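Local coordinates for major capsid protein (Paramecium bursaria Chlorella virus 1, PDB 5TIP) that self-assembles as trimers into the pseudo T=169 icosahedral capsid of a large chlorella virus, forming the bulk of its glycosylated outer shell, at residues F112-Y115 and D116-R120; R215-F218 and A219-H223. One frame throughout, in Å; residues are numbered along the deposited sequence.

Interaction 1 (F112-Y115 and D116-R120)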
loop_
_atom_site.group_PDB
_atom_site.type_symbol
_atom_site.label_atom_id
_atom_site.label_comp_id
_atom_site.label_asym_id
_atom_site.label_seq_id
_atom_site.Cartn_x
_atom_site.Cartn_y
_atom_site.Cartn_z
ATOM N N PHE A 112 3.625 -21.015 2.388
ATOM C CA PHE A 112 3.361 -19.868 3.202
ATOM C C PHE A 112 4.505 -18.878 2.973
ATOM O O PHE A 112 4.257 -17.714 2.838
ATOM C CB PHE A 112 3.221 -20.267 4.672
ATOM C CG PHE A 112 1.860 -20.716 5.050
ATOM C CD1 PHE A 112 1.181 -21.586 4.300
ATOM C CD2 PHE A 112 1.248 -20.218 6.159
ATOM C CE1 PHE A 112 -0.065 -21.980 4.624
ATOM C CE2 PHE A 112 -0.040 -20.594 6.491
ATOM C CZ PHE A 112 -0.696 -21.492 5.711
ATOM N N ARG A 113 5.744 -19.363 2.922
ATOM C CA ARG A 113 6.890 -18.492 2.688
ATOM C C ARG A 113 6.853 -17.908 1.280
ATOM O O ARG A 113 7.163 -16.728 1.083
ATOM C CB ARG A 113 8.191 -19.263 2.914
ATOM C CG ARG A 113 9.450 -18.403 2.893
ATOM C CD ARG A 113 9.807 -17.872 4.277
ATOM N NE ARG A 113 8.718 -17.099 4.867
ATOM C CZ ARG A 113 8.490 -15.817 4.611
ATOM N NH1 ARG A 113 9.280 -15.156 3.775
ATOM N NH2 ARG A 113 7.472 -15.195 5.186
ATOM N N THR A 114 6.475 -18.723 0.290
ATOM C CA THR A 114 6.404 -18.244 -1.087
ATOM C C THR A 114 5.238 -17.281 -1.280
ATOM O O THR A 114 5.379 -16.254 -1.955
ATOM C CB THR A 114 6.282 -19.430 -2.046
ATOM O OG1 THR A 114 7.452 -20.251 -1.940
ATOM C CG2 THR A 114 6.135 -18.953 -3.486
ATOM N N TYR A 115 4.082 -17.595 -0.691
ATOM C CA TYR A 115 2.932 -16.701 -0.790
ATOM C C TYR A 115 3.235 -15.345 -0.168
ATOM O O TYR A 115 2.839 -14.304 -0.706
ATOM C CB TYR A 115 1.716 -17.341 -0.120
ATOM C CG TYR A 115 0.505 -16.440 -0.044
ATOM C CD1 TYR A 115 -0.397 -16.370 -1.094
ATOM C CD2 TYR A 115 0.262 -15.663 1.080
ATOM C CE1 TYR A 115 -1.504 -15.549 -1.030
ATOM C CE2 TYR A 115 -0.841 -14.838 1.154
ATOM C CZ TYR A 115 -1.722 -14.786 0.096
ATOM O OH TYR A 115 -2.827 -13.968 0.160
ATOM N N ASP A 116 3.934 -15.337 0.967
ATOM C CA ASP A 116 4.262 -14.079 1.628
ATOM C C ASP A 116 5.210 -13.239 0.780
ATOM O O ASP A 116 5.089 -12.009 0.737
ATOM C CB ASP A 116 4.870 -14.361 3.003
ATOM C CG ASP A 116 5.111 -13.100 3.807
ATOM O OD1 ASP A 116 4.139 -12.357 4.057
ATOM O OD2 ASP A 116 6.271 -12.851 4.194
ATOM N N ALA A 117 6.154 -13.885 0.093
ATOM C CA ALA A 117 7.122 -13.146 -0.710
ATOM C C ALA A 117 6.492 -12.543 -1.959
ATOM O O ALA A 117 6.979 -11.527 -2.467
ATOM C CB ALA A 117 8.284 -14.060 -1.100
ATOM N N LEU A 118 5.418 -13.143 -2.467
ATOM C CA LEU A 118 4.809 -12.704 -3.716
ATOM C C LEU A 118 3.568 -11.841 -3.524
ATOM O O LEU A 118 3.423 -10.824 -4.208
ATOM C CB LEU A 118 4.444 -13.916 -4.581
ATOM C CG LEU A 118 5.562 -14.561 -5.401
ATOM C CD1 LEU A 118 5.061 -15.838 -6.046
ATOM C CD2 LEU A 118 6.078 -13.597 -6.458
ATOM N N PHE A 119 2.667 -12.215 -2.616
ATOM C CA PHE A 119 1.333 -11.633 -2.583
ATOM C C PHE A 119 1.050 -10.789 -1.347
ATOM O O PHE A 119 -0.022 -10.180 -1.267
ATOM C CB PHE A 119 0.286 -12.742 -2.719
ATOM C CG PHE A 119 0.382 -13.489 -4.015
ATOM C CD1 PHE A 119 -0.091 -12.925 -5.187
ATOM C CD2 PHE A 119 0.969 -14.742 -4.068
ATOM C CE1 PHE A 119 0.006 -13.601 -6.385
ATOM C CE2 PHE A 119 1.069 -15.424 -5.265
ATOM C CZ PHE A 119 0.588 -14.852 -6.425
ATOM N N ARG A 120 1.960 -10.738 -0.384
ATOM C CA ARG A 120 1.874 -9.747 0.677
ATOM C C ARG A 120 2.869 -8.627 0.408
ATOM O O ARG A 120 3.866 -8.806 -0.296
ATOM C CB ARG A 120 2.127 -10.373 2.049
ATOM C CG ARG A 120 0.919 -11.109 2.607
ATOM C CD ARG A 120 1.023 -11.304 4.111
ATOM N NE ARG A 120 0.025 -12.249 4.603
ATOM C CZ ARG A 120 0.193 -13.567 4.619
ATOM N NH1 ARG A 120 1.323 -14.097 4.173
ATOM N NH2 ARG A 120 -0.767 -14.355 5.079
HETATM O O HOH W 1 2.049 -16.861 4.489
HETATM O O HOH W 2 8.720 -12.314 3.121
HETATM O O HOH W 3 -2.592 -11.049 0.918
#
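Tyr115 and Arg120 cross at about a right angle on one flank of helix 109-119, the guanidinium plane standing at 83° to the phenol ring. Tyr115 CE2 sits over one face of the guanidinium, while Arg120 NH1 lies at the ring's edge, 3.6 Å from CD2. One turn along, Phe119 sets its CB over one face of the same ring, in a CH-pi contact 4.1 Å from the Tyr115 centroid, and the two aromatic rings meet obliquely. Tyr115 reaches both partners because CG is anti to the backbone N (chi1 174°), which tilts the ring toward the following turn.

Asp116 is paired with two arginines, one at each carboxylate oxygen, in an Arg113-Asp116-Arg120 salt-bridge network. Arg113, its chain bent at chi2 and chi3, curls back so that NH2 forms a salt bridge to Asp116 OD2 at 2.8 Å, approaching from above the carboxylate plane; a water also joins NH1 to OD2. Arg120 NH1 makes a weak, long one of 3.3 Å to Asp116 OD1, and a second water links it to Phe112 O. Shared between two arginines, the buried carboxylate is probably kept ionised. Arg113 is further paired with Glu89, and Arg120 NH2 bonds Tyr339 OH of the second subunit.

Tyr128 of helix 122-132 makes a cation-pi contact with Arg120 and touches Arg113, whereas Leu118 and Thr114, on another flank, touch strand 257-266; Leu118 and Ala117 also meet strand 350-354.

Interaction 2 (R215-F218 and A219-H223)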
loop_
_atom_site.group_PDB
_atom_site.type_symbol
_atom_site.label_atom_id
_atom_site.label_comp_id
_atom_site.label_asym_id
_atom_site.label_seq_id
_atom_site.Cartn_x
_atom_site.Cartn_y
_atom_site.Cartn_z
ATOM N N ARG A 215 -30.617 -18.103 6.579
ATOM C CA ARG A 215 -30.309 -19.405 7.161
ATOM C C ARG A 215 -31.088 -20.514 6.462
ATOM O O ARG A 215 -30.562 -21.613 6.251
ATOM C CB ARG A 215 -30.621 -19.392 8.657
ATOM C CG ARG A 215 -29.680 -20.226 9.494
ATOM C CD ARG A 215 -30.038 -20.176 10.965
ATOM N NE ARG A 215 -29.197 -21.074 11.750
ATOM C CZ ARG A 215 -29.468 -22.361 11.951
ATOM N NH1 ARG A 215 -30.560 -22.900 11.426
ATOM N NH2 ARG A 215 -28.651 -23.109 12.679
ATOM N N THR A 216 -32.343 -20.240 6.095
ATOM C CA THR A 216 -33.151 -21.227 5.388
ATOM C C THR A 216 -32.638 -21.445 3.972
ATOM O O THR A 216 -32.670 -22.572 3.464
ATOM C CB THR A 216 -34.619 -20.786 5.370
ATOM O OG1 THR A 216 -35.129 -20.757 6.709
ATOM C CG2 THR A 216 -35.470 -21.733 4.535
ATOM N N ARG A 217 -32.127 -20.392 3.338
ATOM C CA ARG A 217 -31.650 -20.517 1.968
ATOM C C ARG A 217 -30.376 -21.344 1.889
ATOM O O ARG A 217 -30.219 -22.165 0.978
ATOM C CB ARG A 217 -31.387 -19.130 1.399
ATOM C CG ARG A 217 -32.598 -18.266 1.172
ATOM C CD ARG A 217 -32.131 -16.938 0.607
ATOM N NE ARG A 217 -31.423 -17.127 -0.655
ATOM C CZ ARG A 217 -30.099 -17.079 -0.777
ATOM N NH1 ARG A 217 -29.344 -16.844 0.288
ATOM N NH2 ARG A 217 -29.533 -17.255 -1.963
ATOM N N PHE A 218 -29.453 -21.138 2.829
ATOM C CA PHE A 218 -28.207 -21.896 2.816
ATOM C C PHE A 218 -28.432 -23.373 3.109
ATOM O O PHE A 218 -27.699 -24.224 2.594
ATOM C CB PHE A 218 -27.222 -21.295 3.816
ATOM C CG PHE A 218 -26.343 -20.234 3.227
ATOM C CD1 PHE A 218 -25.134 -20.564 2.637
ATOM C CD2 PHE A 218 -26.729 -18.906 3.256
ATOM C CE1 PHE A 218 -24.325 -19.586 2.089
ATOM C CE2 PHE A 218 -25.925 -17.924 2.712
ATOM C CZ PHE A 218 -24.721 -18.263 2.128
ATOM N N ALA A 219 -29.436 -23.698 3.918
ATOM C CA ALA A 219 -29.682 -25.078 4.308
ATOM C C ALA A 219 -30.551 -25.832 3.317
ATOM O O ALA A 219 -30.645 -27.062 3.411
ATOM C CB ALA A 219 -30.336 -25.127 5.692
ATOM N N GLN A 220 -31.177 -25.130 2.383
ATOM C CA GLN A 220 -32.069 -25.799 1.449
ATOM C C GLN A 220 -31.687 -25.756 -0.023
ATOM O O GLN A 220 -32.057 -26.658 -0.771
ATOM C CB GLN A 220 -33.499 -25.292 1.642
ATOM C CG GLN A 220 -34.015 -25.525 3.052
ATOM C CD GLN A 220 -35.458 -25.115 3.231
ATOM O OE1 GLN A 220 -36.028 -24.416 2.392
ATOM N NE2 GLN A 220 -36.060 -25.548 4.332
ATOM N N LEU A 221 -30.955 -24.739 -0.460
ATOM C CA LEU A 221 -30.619 -24.711 -1.876
ATOM C C LEU A 221 -29.250 -25.328 -2.137
ATOM O O LEU A 221 -28.382 -25.333 -1.259
ATOM C CB LEU A 221 -30.616 -23.272 -2.388
ATOM C CG LEU A 221 -31.822 -22.396 -2.054
ATOM C CD1 LEU A 221 -31.547 -20.948 -2.428
ATOM C CD2 LEU A 221 -33.045 -22.907 -2.774
ATOM N N PRO A 222 -29.019 -25.757 -3.387
ATOM C CA PRO A 222 -27.723 -26.294 -3.803
ATOM C C PRO A 222 -26.769 -25.113 -3.989
ATOM O O PRO A 222 -27.201 -24.051 -4.438
ATOM C CB PRO A 222 -28.034 -26.942 -5.151
ATOM C CG PRO A 222 -29.183 -26.155 -5.682
ATOM C CD PRO A 222 -30.002 -25.760 -4.485
ATOM N N HIS A 223 -25.499 -25.295 -3.650
ATOM C CA HIS A 223 -24.511 -24.234 -3.751
ATOM C C HIS A 223 -23.375 -24.664 -4.666
ATOM O O HIS A 223 -23.006 -25.840 -4.716
ATOM C CB HIS A 223 -23.955 -23.858 -2.370
ATOM C CG HIS A 223 -25.012 -23.495 -1.374
ATOM N ND1 HIS A 223 -25.789 -22.364 -1.489
ATOM C CD2 HIS A 223 -25.419 -24.117 -0.242
ATOM C CE1 HIS A 223 -26.629 -22.304 -0.472
ATOM N NE2 HIS A 223 -26.425 -23.355 0.301
HETATM O O HOH W 4 -28.172 -26.934 0.886
#
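The His223 side chain crosses that of Phe218 at about a right angle, its NE2-CE1 edge near Phe218 CD1, NE2 3.9 Å from it. The ring planes are inclined at 34°, an oblique pairing with centroids 5.1 Å apart. A hydrogen bond helps to set the imidazole's rotation: NE2 donates to Phe218 O at 2.8 Å, nearly straight at 170°, and the carbonyl oxygen lies in the ring plane. CG of His223 is anti to its own carbonyl carbon (chi1 -55°), which turns the ring back toward the helix from the first residue of strand 223-237. A water donates to Phe218 O as well as to Leu221 O, bridging the turn.

Helix 212-220 runs out here. Leu221 N bonds Arg217 O at 3.0 Å, and Gln220 N reaches that oxygen weakly. On the exposed side Gln220 runs alongside Thr216, the two side chains pointing the same way, with OE1 3.5 Å from Thr216 CG2. Phe218 and His223 are buried, packing against Phe26 and Lys27 of the third subunit, and Arg215 pairs with Asp64.

Phe218 O thus accepts from a side chain and a water where the helical ladder ends. Because NE2 is the donor, it carries a proton in this arrangement, and the imidazole joins the helix terminus directly to the start of the strand.

From the N terminus, interaction 1 comes first, within helix 109-119 and its exit, and is complete about a hundred residues before interaction 2 begins at 215-223. Each is local, spanning helical turns or a helix-to-strand bend, so the two follow in series, neither nesting nor crossing. The centres of interaction 1 and interaction 2 are about 35 Å apart, and their nearest atoms about 22 Å. Interaction 1 lies near the middle of the chain, where helix 109-119 meets strands 257-266 and 350-354 from much later in the sequence. Interaction 2 lies at the periphery, turning the chain from helix 212-220 into strand 223-237. Both reach neighbouring subunits of the trimer, the second and third respectively.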